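Long-range contacts in FACT-Spt16 (Cicer arietinum, PDB 5CE6), which serves as a subunit of the FACT histone chaperone complex and, through this N-terminal domain, probably contributes to binding histones H3-H4 in transcription: residues D264-P269 and S308-I313; A210-S215 and V302-K307; T28-L33 and R114-V119. All coordinates share one frame; numbering follows the deposited sequence.

Interaction 1. Residues D264-P269 and S308-I313; sequences DICYPP and SYCSNI
The Y267 ring meets the N312 amide at its edge, with N312 OD1 lying in the plane of the ring. The ring and amide planes are turned 54° apart, and the two side chains cross at about a right angle. F383 packs edge-to-face with the same ring. This contact lies within the M24 metallopeptidase-like lobe, whose family is characterised by the pita-bread fold. Here the chain around C266 and Y267, following strand 263-265, lies against the start of strand 309-319. Both strands are hydrogen-bonded to strand 296-306, and the CA atoms of C266 and C310 are 6.2 Å apart.

The polar link is short: Y267 OH donates to N312 OD1 at 2.6 Å. The hydroxyl approaches in the carbonyl plane of the amide, at a C=O...donor angle of 156°. N312 CG stands anti to its backbone N (chi1 -168°), on the side of the backbone from which the amide reaches the tyrosine. Both polar atoms of the amide are bonded, since N312 ND2 is hydrogen-bonded to N405 OD1. With two partners on a buried amide, rotation about its last bond is likely to be restricted.

Nearer the start of strand 309-319 the two cysteines pack together. The C266 thiol reaches across to the C310 side chain, and both cysteines also lie against R305. No disulfide joins them, as C266 SG and C310 SG are 3.8 Å apart; the closer approach is that of C266 SG to C310 CB, at 3.6 Å.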
loop_
_atom_site.group_PDB
_atom_site.type_symbol
_atom_site.label_atom_id
_atom_site.label_comp_id
_atom_site.label_asym_id
_atom_site.label_seq_id
_atom_site.Cartn_x
_atom_site.Cartn_y
_atom_site.Cartn_z
ATOM N N ASP A 264 -3.031 -13.134 0.624
ATOM C CA ASP A 264 -4.259 -12.471 0.206
ATOM C C ASP A 264 -3.973 -11.620 -1.031
ATOM O O ASP A 264 -2.821 -11.499 -1.458
ATOM C CB ASP A 264 -4.827 -11.602 1.329
ATOM C CG ASP A 264 -6.300 -11.269 1.122
ATOM O OD1 ASP A 264 -6.908 -11.792 0.160
ATOM O OD2 ASP A 264 -6.853 -10.490 1.929
ATOM N N ILE A 265 -5.017 -11.041 -1.615
ATOM C CA ILE A 265 -4.827 -10.137 -2.741
ATOM C C ILE A 265 -4.798 -8.709 -2.206
ATOM O O ILE A 265 -5.525 -8.375 -1.273
ATOM C CB ILE A 265 -5.940 -10.279 -3.816
ATOM C CG1 ILE A 265 -7.298 -9.854 -3.255
ATOM C CG2 ILE A 265 -6.004 -11.709 -4.338
ATOM C CD1 ILE A 265 -8.398 -9.729 -4.296
ATOM N N CYS A 266 -3.956 -7.858 -2.778
ATOM C CA CYS A 266 -3.879 -6.473 -2.310
ATOM C C CYS A 266 -5.064 -5.663 -2.779
ATOM O O CYS A 266 -5.508 -4.734 -2.098
ATOM C CB CYS A 266 -2.608 -5.787 -2.815
ATOM S SG CYS A 266 -1.122 -6.540 -2.184
ATOM N N TYR A 267 -5.550 -6.009 -3.964
ATOM C CA TYR A 267 -6.684 -5.332 -4.582
ATOM C C TYR A 267 -7.149 -6.238 -5.712
ATOM O O TYR A 267 -6.393 -7.123 -6.130
ATOM C CB TYR A 267 -6.276 -3.953 -5.115
ATOM C CG TYR A 267 -5.136 -3.984 -6.123
ATOM C CD1 TYR A 267 -5.384 -4.167 -7.471
ATOM C CD2 TYR A 267 -3.824 -3.850 -5.712
ATOM C CE1 TYR A 267 -4.347 -4.193 -8.390
ATOM C CE2 TYR A 267 -2.785 -3.888 -6.614
ATOM C CZ TYR A 267 -3.050 -4.063 -7.952
ATOM O OH TYR A 267 -2.007 -4.085 -8.855
ATOM N N PRO A 268 -8.394 -6.053 -6.188
ATOM C CA PRO A 268 -8.851 -6.896 -7.294
ATOM C C PRO A 268 -8.012 -6.578 -8.516
ATOM O O PRO A 268 -7.890 -5.395 -8.843
ATOM C CB PRO A 268 -10.291 -6.428 -7.520
ATOM C CG PRO A 268 -10.716 -5.866 -6.186
ATOM C CD PRO A 268 -9.477 -5.201 -5.659
ATOM N N PRO A 269 -7.418 -7.605 -9.141
ATOM C CA PRO A 269 -6.512 -7.398 -10.276
ATOM C C PRO A 269 -7.123 -6.503 -11.334
ATOM O O PRO A 269 -8.336 -6.560 -11.567
ATOM C CB PRO A 269 -6.322 -8.816 -10.810
ATOM C CG PRO A 269 -6.339 -9.650 -9.536
ATOM C CD PRO A 269 -7.449 -9.022 -8.723
ATOM N N SER A 308 0.220 -10.000 5.556
ATOM C CA SER A 308 -0.213 -8.595 5.578
ATOM C C SER A 308 0.677 -7.607 4.833
ATOM O O SER A 308 0.330 -6.436 4.757
ATOM C CB SER A 308 -0.503 -8.079 6.996
ATOM O OG SER A 308 -1.525 -8.849 7.602
ATOM N N TYR A 309 1.803 -8.070 4.282
ATOM C CA TYR A 309 2.717 -7.182 3.555
ATOM C C TYR A 309 2.438 -7.198 2.066
ATOM O O TYR A 309 2.426 -8.262 1.446
ATOM C CB TYR A 309 4.191 -7.525 3.854
ATOM C CG TYR A 309 4.538 -7.082 5.248
ATOM C CD1 TYR A 309 4.234 -7.887 6.347
ATOM C CD2 TYR A 309 5.083 -5.822 5.481
ATOM C CE1 TYR A 309 4.493 -7.468 7.636
ATOM C CE2 TYR A 309 5.351 -5.391 6.782
ATOM C CZ TYR A 309 5.046 -6.216 7.844
ATOM O OH TYR A 309 5.304 -5.796 9.129
ATOM N N CYS A 310 2.224 -6.010 1.509
ATOM C CA CYS A 310 1.782 -5.863 0.129
ATOM C C CYS A 310 2.950 -5.833 -0.848
ATOM O O CYS A 310 4.099 -5.579 -0.477
ATOM C CB CYS A 310 0.992 -4.556 -0.050
ATOM S SG CYS A 310 -0.537 -4.463 0.905
ATOM N N SER A 311 2.623 -6.073 -2.114
ATOM C CA SER A 311 3.573 -5.961 -3.215
ATOM C C SER A 311 2.763 -5.585 -4.429
ATOM O O SER A 311 1.531 -5.657 -4.404
ATOM C CB SER A 311 4.324 -7.279 -3.450
ATOM O OG SER A 311 3.425 -8.313 -3.841
ATOM N N ASN A 312 3.434 -5.193 -5.504
ATOM C CA ASN A 312 2.702 -4.771 -6.683
ATOM C C ASN A 312 3.520 -4.969 -7.944
ATOM O O ASN A 312 4.747 -4.844 -7.915
ATOM C CB ASN A 312 2.352 -3.293 -6.594
ATOM C CG ASN A 312 1.355 -2.893 -7.653
ATOM O OD1 ASN A 312 0.293 -3.506 -7.770
ATOM N ND2 ASN A 312 1.696 -1.891 -8.450
ATOM N N ILE A 313 2.841 -5.259 -9.052
ATOM C CA ILE A 313 3.505 -5.239 -10.353
ATOM C C ILE A 313 2.481 -4.777 -11.367
ATOM O O ILE A 313 1.283 -4.945 -11.166
ATOM C CB ILE A 313 4.062 -6.640 -10.731
ATOM C CG1 ILE A 313 5.116 -6.542 -11.843
ATOM C CG2 ILE A 313 2.939 -7.571 -11.186
ATOM C CD1 ILE A 313 5.628 -7.919 -12.284
#

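Interaction 2. Residues A210-S215 and V302-K307; sequences AYLTGS and VGARYK. With ACT (acetate ion), chain B.
A hydrogen bond from the backbone of A304 to T213 joins helix 200-230 to strand 296-306. A304 N donates to T213 OG1 over 2.8 Å, at an N-H...acceptor angle of 157°. T213 OG1 stands beside its own backbone N (chi1 -67°), and this buried oxygen is also hydrogen-bonded to A209 O and to S311 OG on strand 309-319. A valine here would probably leave A304 N without its acceptor and S311 OG without its partner on the helix.

Van der Waals contacts flank this bond: T213 CG2 lies 3.4 Å from V302 O, and the apolar pair is L212 CD2 with A304 CB at 3.7 Å. These contacts belong to the helix-on-sheet packing of the pita-bread fold, and I248 of helix 237-249 also packs on V302 and A304.

A separate set of hydrogen bonds involves R305, whose CB leaves the backbone away from the helix. The chain, extended from CG to NE, carries the guanidinium to an acetate ion, probably from the crystallisation liquor, with OXT at the group's edge. R305 NH2 donates to acetate OXT at 2.8 Å, and R305 NH1 adds a weak bond to it at 3.4 Å; L68 N also binds the ion.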
loop_
_atom_site.group_PDB
_atom_site.type_symbol
_atom_site.label_atom_id
_atom_site.label_comp_id
_atom_site.label_asym_id
_atom_site.label_seq_id
_atom_site.Cartn_x
_atom_site.Cartn_y
_atom_site.Cartn_z
ATOM N N ALA A 210 6.121 -10.319 -3.266
ATOM C CA ALA A 210 6.535 -9.901 -4.605
ATOM C C ALA A 210 6.896 -11.069 -5.513
ATOM O O ALA A 210 6.666 -11.008 -6.724
ATOM C CB ALA A 210 7.697 -8.918 -4.522
ATOM N N TYR A 211 7.503 -12.111 -4.946
ATOM C CA TYR A 211 7.795 -13.316 -5.717
ATOM C C TYR A 211 6.512 -13.930 -6.276
ATOM O O TYR A 211 6.444 -14.290 -7.455
ATOM C CB TYR A 211 8.546 -14.349 -4.869
ATOM C CG TYR A 211 9.075 -15.513 -5.682
ATOM C CD1 TYR A 211 10.304 -15.429 -6.326
ATOM C CD2 TYR A 211 8.342 -16.688 -5.818
ATOM C CE1 TYR A 211 10.795 -16.484 -7.077
ATOM C CE2 TYR A 211 8.823 -17.750 -6.568
ATOM C CZ TYR A 211 10.049 -17.640 -7.197
ATOM O OH TYR A 211 10.537 -18.688 -7.943
ATOM N N LEU A 212 5.492 -14.045 -5.431
ATOM C CA LEU A 212 4.200 -14.569 -5.867
ATOM C C LEU A 212 3.574 -13.652 -6.911
ATOM O O LEU A 212 3.091 -14.114 -7.949
ATOM C CB LEU A 212 3.257 -14.724 -4.674
ATOM C CG LEU A 212 1.809 -15.090 -5.002
ATOM C CD1 LEU A 212 1.766 -16.386 -5.782
ATOM C CD2 LEU A 212 1.010 -15.220 -3.721
ATOM N N THR A 213 3.586 -12.353 -6.629
ATOM C CA THR A 213 3.059 -11.352 -7.562
ATOM C C THR A 213 3.691 -11.496 -8.945
ATOM O O THR A 213 2.995 -11.543 -9.974
ATOM C CB THR A 213 3.313 -9.940 -7.019
ATOM O OG1 THR A 213 2.523 -9.747 -5.837
ATOM C CG2 THR A 213 2.947 -8.869 -8.043
ATOM N N GLY A 214 5.015 -11.574 -8.970
ATOM C CA GLY A 214 5.731 -11.725 -10.222
ATOM C C GLY A 214 5.453 -13.057 -10.891
ATOM O O GLY A 214 5.322 -13.128 -12.123
ATOM N N SER A 215 5.361 -14.111 -10.084
ATOM C CA SER A 215 5.102 -15.449 -10.604
ATOM C C SER A 215 3.728 -15.518 -11.260
ATOM O O SER A 215 3.553 -16.171 -12.295
ATOM C CB SER A 215 5.184 -16.496 -9.493
ATOM O OG SER A 215 6.430 -16.444 -8.837
ATOM N N VAL A 302 -1.327 -6.320 -10.868
ATOM C CA VAL A 302 -1.710 -7.317 -9.873
ATOM C C VAL A 302 -0.828 -7.191 -8.642
ATOM O O VAL A 302 0.349 -6.855 -8.740
ATOM C CB VAL A 302 -1.650 -8.748 -10.475
ATOM C CG1 VAL A 302 -0.287 -9.037 -11.030
ATOM C CG2 VAL A 302 -2.014 -9.784 -9.453
ATOM N N GLY A 303 -1.394 -7.439 -7.469
ATOM C CA GLY A 303 -0.566 -7.431 -6.278
ATOM C C GLY A 303 -1.017 -8.475 -5.284
ATOM O O GLY A 303 -2.211 -8.570 -4.974
ATOM N N ALA A 304 -0.059 -9.258 -4.795
ATOM C CA ALA A 304 -0.309 -10.245 -3.749
ATOM C C ALA A 304 0.187 -9.713 -2.414
ATOM O O ALA A 304 1.106 -8.886 -2.353
ATOM C CB ALA A 304 0.368 -11.565 -4.065
ATOM N N ARG A 305 -0.428 -10.204 -1.346
ATOM C CA ARG A 305 -0.101 -9.777 0.000
ATOM C C ARG A 305 0.335 -11.010 0.783
ATOM O O ARG A 305 -0.266 -12.081 0.661
ATOM C CB ARG A 305 -1.348 -9.153 0.643
ATOM C CG ARG A 305 -1.071 -8.153 1.756
ATOM C CD ARG A 305 -2.380 -7.556 2.281
ATOM N NE ARG A 305 -2.152 -6.574 3.342
ATOM C CZ ARG A 305 -3.120 -6.014 4.062
ATOM N NH1 ARG A 305 -4.388 -6.335 3.838
ATOM N NH2 ARG A 305 -2.822 -5.132 5.005
ATOM N N TYR A 306 1.392 -10.876 1.576
ATOM C CA TYR A 306 1.892 -12.015 2.326
ATOM C C TYR A 306 2.109 -11.638 3.784
ATOM O O TYR A 306 2.869 -10.722 4.083
ATOM C CB TYR A 306 3.196 -12.547 1.719
ATOM C CG TYR A 306 3.682 -13.826 2.379
ATOM C CD1 TYR A 306 3.064 -15.044 2.115
ATOM C CD2 TYR A 306 4.762 -13.816 3.254
ATOM C CE1 TYR A 306 3.510 -16.221 2.708
ATOM C CE2 TYR A 306 5.214 -14.983 3.847
ATOM C CZ TYR A 306 4.586 -16.181 3.571
ATOM O OH TYR A 306 5.025 -17.345 4.171
ATOM N N LYS A 307 1.440 -12.353 4.684
ATOM C CA LYS A 307 1.442 -12.011 6.106
ATOM C C LYS A 307 1.177 -10.521 6.325
ATOM O O LYS A 307 1.809 -9.879 7.174
ATOM C CB LYS A 307 2.735 -12.473 6.792
ATOM C CG LYS A 307 2.907 -13.993 6.800
ATOM C CD LYS A 307 4.229 -14.420 7.420
ATOM C CE LYS A 307 4.296 -14.075 8.893
ATOM N NZ LYS A 307 3.260 -14.814 9.675
HETATM C C ACT B . -5.011 -2.538 6.275
HETATM O O ACT B . -6.079 -1.892 6.327
HETATM O OXT ACT B . -5.110 -3.745 5.951
HETATM C CH3 ACT B . -3.694 -1.894 6.590
#

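Interaction 3. Residues T28-L33 and R114-V119; sequences TFQTRL and RESVGV
L33 and V117 cross at about a right angle, and a methyl group of each makes the closest touch between the two segments: L33 CD2 lies 3.6 Å from V117 CG2. The CB of L33 is directed toward the partner helix, and CG stands anti to the backbone N (chi1 -170°). The two methyls of V117 divide between the side chain and the backbone of L33. While V117 CG2 rests on the leucine branch, V117 CG1 lies 3.8 Å from the backbone oxygen L33 O. The same L33 CD2 also reaches S116 OG at 3.9 Å and, more loosely, V119 CG2 at 4.3 Å.

The contact packs helix 26-42 against the last turn of helix 110-117 in the N-terminal lobe of SPT16. G118, with a positive phi of 73°, takes the chain out of that helix, and strand 120-125, an outermost strand of the six-stranded mixed sheet within this chain, follows. Y37, one turn beyond L33, also touches V117 and V119, and A113 packs on L33 and F29.

One turn back along helix 26-42, Q30 packs on S116. Q30 CB and CG both lie 3.9 Å from S116 CB; Q30 OE1 comes within 4.1 Å of S116 CB and is looser, at 4.3 Å, to E115 CB. No hydrogen bond passes between the two segments. S116 OG and Q30 NE2 are instead bonded within their own helices, to P112 O and, weakly, to L26 O.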
loop_
_atom_site.group_PDB
_atom_site.type_symbol
_atom_site.label_atom_id
_atom_site.label_comp_id
_atom_site.label_asym_id
_atom_site.label_seq_id
_atom_site.Cartn_x
_atom_site.Cartn_y
_atom_site.Cartn_z
ATOM N N THR A 28 8.242 -9.322 19.169
ATOM C CA THR A 28 7.969 -8.309 18.158
ATOM C C THR A 28 7.184 -7.144 18.759
ATOM O O THR A 28 7.504 -5.980 18.516
ATOM C CB THR A 28 7.178 -8.909 16.990
ATOM O OG1 THR A 28 8.017 -9.826 16.278
ATOM C CG2 THR A 28 6.706 -7.818 16.048
ATOM N N PHE A 29 6.165 -7.469 19.552
ATOM C CA PHE A 29 5.361 -6.459 20.232
ATOM C C PHE A 29 6.244 -5.525 21.065
ATOM O O PHE A 29 6.119 -4.305 20.975
ATOM C CB PHE A 29 4.309 -7.127 21.125
ATOM C CG PHE A 29 3.576 -6.166 22.013
ATOM C CD1 PHE A 29 2.578 -5.349 21.499
ATOM C CD2 PHE A 29 3.876 -6.082 23.364
ATOM C CE1 PHE A 29 1.907 -4.457 22.312
ATOM C CE2 PHE A 29 3.202 -5.195 24.187
ATOM C CZ PHE A 29 2.216 -4.385 23.662
ATOM N N GLN A 30 7.153 -6.099 21.849
ATOM C CA GLN A 30 8.025 -5.303 22.717
ATOM C C GLN A 30 8.954 -4.396 21.920
ATOM O O GLN A 30 9.104 -3.213 22.230
ATOM C CB GLN A 30 8.855 -6.205 23.640
ATOM C CG GLN A 30 8.074 -6.845 24.765
ATOM C CD GLN A 30 8.944 -7.712 25.656
ATOM O OE1 GLN A 30 9.590 -7.219 26.580
ATOM N NE2 GLN A 30 8.970 -9.011 25.376
ATOM N N THR A 31 9.579 -4.963 20.895
ATOM C CA THR A 31 10.503 -4.221 20.053
ATOM C C THR A 31 9.794 -3.069 19.358
ATOM O O THR A 31 10.293 -1.936 19.326
ATOM C CB THR A 31 11.149 -5.133 18.998
ATOM O OG1 THR A 31 11.960 -6.111 19.657
ATOM C CG2 THR A 31 12.019 -4.327 18.060
ATOM N N ARG A 32 8.614 -3.354 18.820
ATOM C CA ARG A 32 7.866 -2.344 18.091
ATOM C C ARG A 32 7.201 -1.302 18.997
ATOM O O ARG A 32 7.137 -0.128 18.627
ATOM C CB ARG A 32 6.888 -3.006 17.117
ATOM C CG ARG A 32 7.625 -3.650 15.936
ATOM C CD ARG A 32 6.708 -4.370 14.961
ATOM N NE ARG A 32 7.494 -5.123 13.982
ATOM C CZ ARG A 32 6.987 -5.942 13.063
ATOM N NH1 ARG A 32 5.683 -6.137 12.979
ATOM N NH2 ARG A 32 7.802 -6.589 12.235
ATOM N N LEU A 33 6.752 -1.711 20.189
ATOM C CA LEU A 33 6.191 -0.751 21.139
ATOM C C LEU A 33 7.278 0.232 21.579
ATOM O O LEU A 33 7.040 1.439 21.706
ATOM C CB LEU A 33 5.566 -1.461 22.353
ATOM C CG LEU A 33 4.740 -0.618 23.330
ATOM C CD1 LEU A 33 3.565 0.007 22.607
ATOM C CD2 LEU A 33 4.251 -1.463 24.501
ATOM N N ARG A 114 4.809 -3.665 30.153
ATOM C CA ARG A 114 5.469 -3.164 31.352
ATOM C C ARG A 114 6.984 -3.210 31.201
ATOM O O ARG A 114 7.678 -2.233 31.476
ATOM C CB ARG A 114 5.080 -3.998 32.567
ATOM C CG ARG A 114 3.902 -3.463 33.344
ATOM C CD ARG A 114 3.903 -4.026 34.759
ATOM N NE ARG A 114 3.995 -5.482 34.754
ATOM C CZ ARG A 114 2.947 -6.292 34.639
ATOM N NH1 ARG A 114 1.727 -5.786 34.521
ATOM N NH2 ARG A 114 3.117 -7.607 34.640
ATOM N N GLU A 115 7.483 -4.354 30.745
ATOM C CA GLU A 115 8.919 -4.617 30.731
ATOM C C GLU A 115 9.647 -3.936 29.576
ATOM O O GLU A 115 10.876 -3.872 29.566
ATOM C CB GLU A 115 9.180 -6.127 30.721
ATOM C CG GLU A 115 8.575 -6.864 31.914
ATOM C CD GLU A 115 8.956 -8.334 31.955
ATOM O OE1 GLU A 115 9.222 -8.849 33.063
ATOM O OE2 GLU A 115 8.986 -8.974 30.882
ATOM N N SER A 116 8.894 -3.417 28.610
ATOM C CA SER A 116 9.501 -2.779 27.445
ATOM C C SER A 116 9.513 -1.246 27.522
ATOM O O SER A 116 10.557 -0.622 27.323
ATOM C CB SER A 116 8.823 -3.254 26.157
ATOM O OG SER A 116 7.425 -3.030 26.200
ATOM N N VAL A 117 8.363 -0.639 27.811
ATOM C CA VAL A 117 8.279 0.824 27.846
ATOM C C VAL A 117 7.750 1.378 29.167
ATOM O O VAL A 117 7.501 2.580 29.286
ATOM C CB VAL A 117 7.431 1.390 26.678
ATOM C CG1 VAL A 117 8.149 1.202 25.368
ATOM C CG2 VAL A 117 6.072 0.726 26.633
ATOM N N GLY A 118 7.567 0.504 30.150
ATOM C CA GLY A 118 7.113 0.932 31.460
ATOM C C GLY A 118 5.645 1.321 31.506
ATOM O O GLY A 118 5.229 2.079 32.390
ATOM N N VAL A 119 4.851 0.801 30.576
ATOM C CA VAL A 119 3.428 1.152 30.552
ATOM C C VAL A 119 2.493 0.070 31.095
ATOM O O VAL A 119 2.771 -1.128 31.003
ATOM C CB VAL A 119 2.944 1.582 29.148
ATOM C CG1 VAL A 119 3.801 2.718 28.614
ATOM C CG2 VAL A 119 2.940 0.400 28.184
#

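How the interactions relate
From the N terminus, interaction 3 comes first: residues 114-119 return to 28-33 and close a loop wholly within the N-terminal lobe, before either of the other contacts opens. The chain then enters the M24-like lobe, where 210-215 opens interaction 2 and 264-269 opens interaction 1. Residues 302-307 close the former and 308-313 the latter, so the two loops cross rather than nest. Strands 296-306 and 309-319 are consecutive, and the contacts touch, with D264 O and R305 N joining the neighbouring strands. Together they tie helix 200-230 and the chain following strand 263-265 to one mixed sheet. Interaction 3 is centred about 30 Å from the centre of interaction 1 and touches neither.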